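Local coordinates for sensor protein, Kinase (PDB 3GRC) that probably acts as the phosphoryl-accepting receiver domain of a sensor histidine kinase, relaying a two-component signal through a CheY-like fold, at residues 35-38 and 39-43; 61-64 and 65-69. All coordinates share one frame; numbering follows the deposited sequence.

Interaction 1: residues 35-38 and 39-43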
loop_
_atom_site.group_PDB
_atom_site.type_symbol
_atom_site.label_atom_id
_atom_site.label_comp_id
_atom_site.label_asym_id
_atom_site.label_seq_id
_atom_site.Cartn_x
_atom_site.Cartn_y
_atom_site.Cartn_z
HETATM N N MSE A 35 -9.379 -4.585 3.811
HETATM C CA MSE A 35 -9.545 -4.104 2.451
HETATM C C MSE A 35 -10.437 -2.859 2.419
HETATM O O MSE A 35 -11.476 -2.809 3.063
HETATM C CB MSE A 35 -10.188 -5.184 1.566
HETATM C CG MSE A 35 -9.551 -6.559 1.631
HETATM SE SE MSE A 35 -10.586 -7.828 0.641
HETATM C CE MSE A 35 -11.950 -8.310 1.974
ATOM N N VAL A 36 -10.007 -1.855 1.675
ATOM C CA VAL A 36 -10.768 -0.627 1.450
ATOM C C VAL A 36 -10.627 -0.337 -0.039
ATOM O O VAL A 36 -9.667 -0.769 -0.668
ATOM C CB VAL A 36 -10.280 0.587 2.309
ATOM C CG1 VAL A 36 -10.554 0.287 3.781
ATOM C CG2 VAL A 36 -8.793 0.887 2.076
ATOM N N HIS A 37 -11.577 0.395 -0.606
ATOM C CA HIS A 37 -11.548 0.643 -2.042
ATOM C C HIS A 37 -11.335 2.066 -2.549
ATOM O O HIS A 37 -11.491 2.316 -3.750
ATOM C CB HIS A 37 -12.822 0.064 -2.661
ATOM C CG HIS A 37 -14.085 0.650 -2.119
ATOM N ND1 HIS A 37 -14.567 1.886 -2.503
ATOM C CD2 HIS A 37 -14.969 0.183 -1.201
ATOM C CE1 HIS A 37 -15.681 2.150 -1.852
ATOM N NE2 HIS A 37 -15.947 1.127 -1.053
ATOM N N SER A 38 -10.975 2.990 -1.662
ATOM C CA SER A 38 -10.756 4.369 -2.087
ATOM C C SER A 38 -9.810 5.111 -1.158
ATOM O O SER A 38 -9.573 4.690 -0.022
ATOM C CB SER A 38 -12.079 5.137 -2.162
ATOM O OG SER A 38 -12.502 5.539 -0.865
ATOM N N ALA A 39 -9.278 6.224 -1.658
ATOM C CA ALA A 39 -8.358 7.056 -0.897
ATOM C C ALA A 39 -9.014 7.580 0.375
ATOM O O ALA A 39 -8.391 7.608 1.438
ATOM C CB ALA A 39 -7.871 8.218 -1.757
ATOM N N ALA A 40 -10.277 7.981 0.259
ATOM C CA ALA A 40 -11.024 8.512 1.392
ATOM C C ALA A 40 -11.114 7.445 2.483
ATOM O O ALA A 40 -10.800 7.709 3.654
ATOM C CB ALA A 40 -12.421 8.936 0.942
ATOM N N GLN A 41 -11.537 6.241 2.094
ATOM C CA GLN A 41 -11.648 5.140 3.036
ATOM C C GLN A 41 -10.300 4.823 3.661
ATOM O O GLN A 41 -10.218 4.513 4.849
ATOM C CB GLN A 41 -12.168 3.886 2.354
ATOM C CG GLN A 41 -13.622 3.913 2.003
ATOM C CD GLN A 41 -14.140 2.516 1.761
ATOM O OE1 GLN A 41 -13.445 1.687 1.169
ATOM N NE2 GLN A 41 -15.364 2.241 2.215
ATOM N N ALA A 42 -9.243 4.902 2.860
ATOM C CA ALA A 42 -7.917 4.618 3.374
ATOM C C ALA A 42 -7.525 5.652 4.437
ATOM O O ALA A 42 -7.012 5.297 5.497
ATOM C CB ALA A 42 -6.907 4.599 2.236
ATOM N N LEU A 43 -7.777 6.927 4.159
ATOM C CA LEU A 43 -7.449 7.986 5.115
ATOM C C LEU A 43 -8.213 7.812 6.435
ATOM O O LEU A 43 -7.643 7.953 7.518
ATOM C CB LEU A 43 -7.740 9.359 4.498
ATOM C CG LEU A 43 -6.741 9.729 3.397
ATOM C CD1 LEU A 43 -7.156 10.993 2.665
ATOM C CD2 LEU A 43 -5.376 9.897 4.040
#
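S38 caps the helix that follows it: its OG accepts from Q41 N at 3.2 Å, with an N-H...O angle of 172°. The torsion that allows this places OG between the backbone N and the carbonyl carbon (chi1 79°), turning the hydroxyl towards the first helical turn. S38 O is used as well, taking A42 N at 2.9 Å, from a donor tilted a little off the carbonyl plane. This is the buried side, where A42 CB also lies 4.2 Å from V36 CG2, and V36 continues inward onto L10 and C12 of the adjoining strand 8-12. The arrangement is a strand-to-helix turn with a serine N-cap, joining edge strand 32-36 of the CheY-like parallel sheet to helix 39-48. Towards solvent the contact thins to one long side chain. Q41 runs extended back over the turn, and its OE1 accepts from H37 N at 2.9 Å, the donor lying nearly in line with the amide C=O. That same oxygen sits over one face of the H37 ring, offset to the rim and 3.2 Å from CD2, while ring and amide planes stand 44° apart, well short of a parallel stack. H37 itself is exposed.

Interaction 2: residues 61-64 and 65-69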
loop_
_atom_site.group_PDB
_atom_site.type_symbol
_atom_site.label_atom_id
_atom_site.label_comp_id
_atom_site.label_asym_id
_atom_site.label_seq_id
_atom_site.Cartn_x
_atom_site.Cartn_y
_atom_site.Cartn_z
ATOM N N PRO A 61 -10.579 5.618 -7.886
ATOM C CA PRO A 61 -11.687 6.462 -8.362
ATOM C C PRO A 61 -11.572 7.934 -7.948
ATOM O O PRO A 61 -11.275 8.787 -8.784
ATOM C CB PRO A 61 -12.923 5.778 -7.772
ATOM C CG PRO A 61 -12.395 5.170 -6.493
ATOM C CD PRO A 61 -11.062 4.600 -6.931
ATOM N N ASP A 62 -11.800 8.222 -6.665
ATOM C CA ASP A 62 -11.721 9.592 -6.142
ATOM C C ASP A 62 -10.362 10.269 -6.373
ATOM O O ASP A 62 -10.171 10.967 -7.369
ATOM C CB ASP A 62 -12.091 9.636 -4.635
ATOM C CG ASP A 62 -11.337 8.599 -3.777
ATOM O OD1 ASP A 62 -10.370 7.962 -4.257
ATOM O OD2 ASP A 62 -11.721 8.432 -2.594
ATOM N N GLN A 63 -9.430 10.074 -5.445
ATOM C CA GLN A 63 -8.094 10.643 -5.565
ATOM C C GLN A 63 -7.191 9.534 -6.063
ATOM O O GLN A 63 -7.351 8.380 -5.662
ATOM C CB GLN A 63 -7.558 11.085 -4.207
ATOM C CG GLN A 63 -8.482 11.930 -3.368
ATOM C CD GLN A 63 -7.978 12.053 -1.942
ATOM O OE1 GLN A 63 -6.831 12.435 -1.707
ATOM N NE2 GLN A 63 -8.834 11.723 -0.981
ATOM N N ASP A 64 -6.235 9.864 -6.924
ATOM C CA ASP A 64 -5.329 8.832 -7.394
ATOM C C ASP A 64 -4.349 8.446 -6.290
ATOM O O ASP A 64 -4.201 9.149 -5.294
ATOM C CB ASP A 64 -4.574 9.286 -8.642
ATOM C CG ASP A 64 -3.954 10.642 -8.483
ATOM O OD1 ASP A 64 -3.125 10.820 -7.562
ATOM O OD2 ASP A 64 -4.300 11.533 -9.289
ATOM N N GLY A 65 -3.683 7.318 -6.484
ATOM C CA GLY A 65 -2.742 6.820 -5.504
ATOM C C GLY A 65 -1.652 7.761 -5.042
ATOM O O GLY A 65 -1.358 7.798 -3.855
ATOM N N VAL A 66 -1.042 8.515 -5.950
ATOM C CA VAL A 66 0.028 9.417 -5.534
ATOM C C VAL A 66 -0.503 10.526 -4.630
ATOM O O VAL A 66 0.191 10.979 -3.724
ATOM C CB VAL A 66 0.762 10.028 -6.748
ATOM C CG1 VAL A 66 1.843 10.989 -6.270
ATOM C CG2 VAL A 66 1.398 8.913 -7.583
ATOM N N SER A 67 -1.736 10.954 -4.875
ATOM C CA SER A 67 -2.364 11.990 -4.059
ATOM C C SER A 67 -2.566 11.460 -2.642
ATOM O O SER A 67 -2.346 12.168 -1.654
ATOM C CB SER A 67 -3.721 12.379 -4.655
ATOM O OG SER A 67 -4.466 13.165 -3.738
ATOM N N LEU A 68 -3.002 10.208 -2.552
ATOM C CA LEU A 68 -3.221 9.566 -1.268
ATOM C C LEU A 68 -1.905 9.481 -0.503
ATOM O O LEU A 68 -1.836 9.856 0.666
ATOM C CB LEU A 68 -3.792 8.164 -1.475
ATOM C CG LEU A 68 -3.858 7.233 -0.259
ATOM C CD1 LEU A 68 -4.493 7.933 0.938
ATOM C CD2 LEU A 68 -4.649 5.997 -0.650
ATOM N N ILE A 69 -0.855 9.006 -1.173
ATOM C CA ILE A 69 0.450 8.863 -0.530
ATOM C C ILE A 69 1.019 10.203 -0.055
ATOM O O ILE A 69 1.603 10.281 1.029
ATOM C CB ILE A 69 1.466 8.156 -1.467
ATOM C CG1 ILE A 69 1.005 6.725 -1.747
ATOM C CG2 ILE A 69 2.830 8.105 -0.810
ATOM C CD1 ILE A 69 1.839 5.990 -2.769
#
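Hydrogen bonds from the backbone of helix 65-73 to D64 define this contact. S67 N donates to D64 OD1 at 3.0 Å with an N-H...O angle of 148°, which makes D64 the N-cap; the carboxylate oxygen is approached nearly along its C-O bond. A chi1 of 49° swings CG in between the backbone N and the carbonyl carbon and so brings OD1 over the first turn. The carbonyl of D64 takes up the next amide: L68 N lies 3.2 Å from D64 O, in the carbonyl plane, while S67 N adds a weak, strongly bent bond to the same oxygen. A carboxylate at the N-terminus of a helix probably gains from the helix dipole as well. Between side chains there is one polar link, a weak one: S67 OG donates to Q63 OE1 at 3.2 Å. Of the non-polar approaches, S67 CB lies 3.4 Å from D64 OD1 and S67 OG 3.8 Å from Q63 CB. This aspartate N-cap ends the loop leading from strand 53-56 into helix 65-73 of the CheY-like receiver fold. Outside the cap, Q63 and L68 both touch L43 of helix 39-48, L68 also meets A42, and I69 packs against I83 and V85 of strand 82-86.

In the fold
Interaction 1 precedes interaction 2 along the chain, and their centres lie about 10 Å apart within one receiver domain. Each starts a helix through a side-chain N-cap, serine in 35-43 and aspartate in 61-69, and the two helices, 39-48 and 65-73, pack together. The D62-Q63 part of the loop touches the start of helix 39-48: D62 OD2 is 3.2 Å from A40 N, a probable hydrogen bond, and A39 CB lies 3.7 Å from Q63 NE2. Strand 32-36 edges the five-stranded parallel sheet, whereas strand 53-56, which leads into the second loop, is its central strand. Two successive helix starts of the receiver domain are thus joined through D62 and Q63.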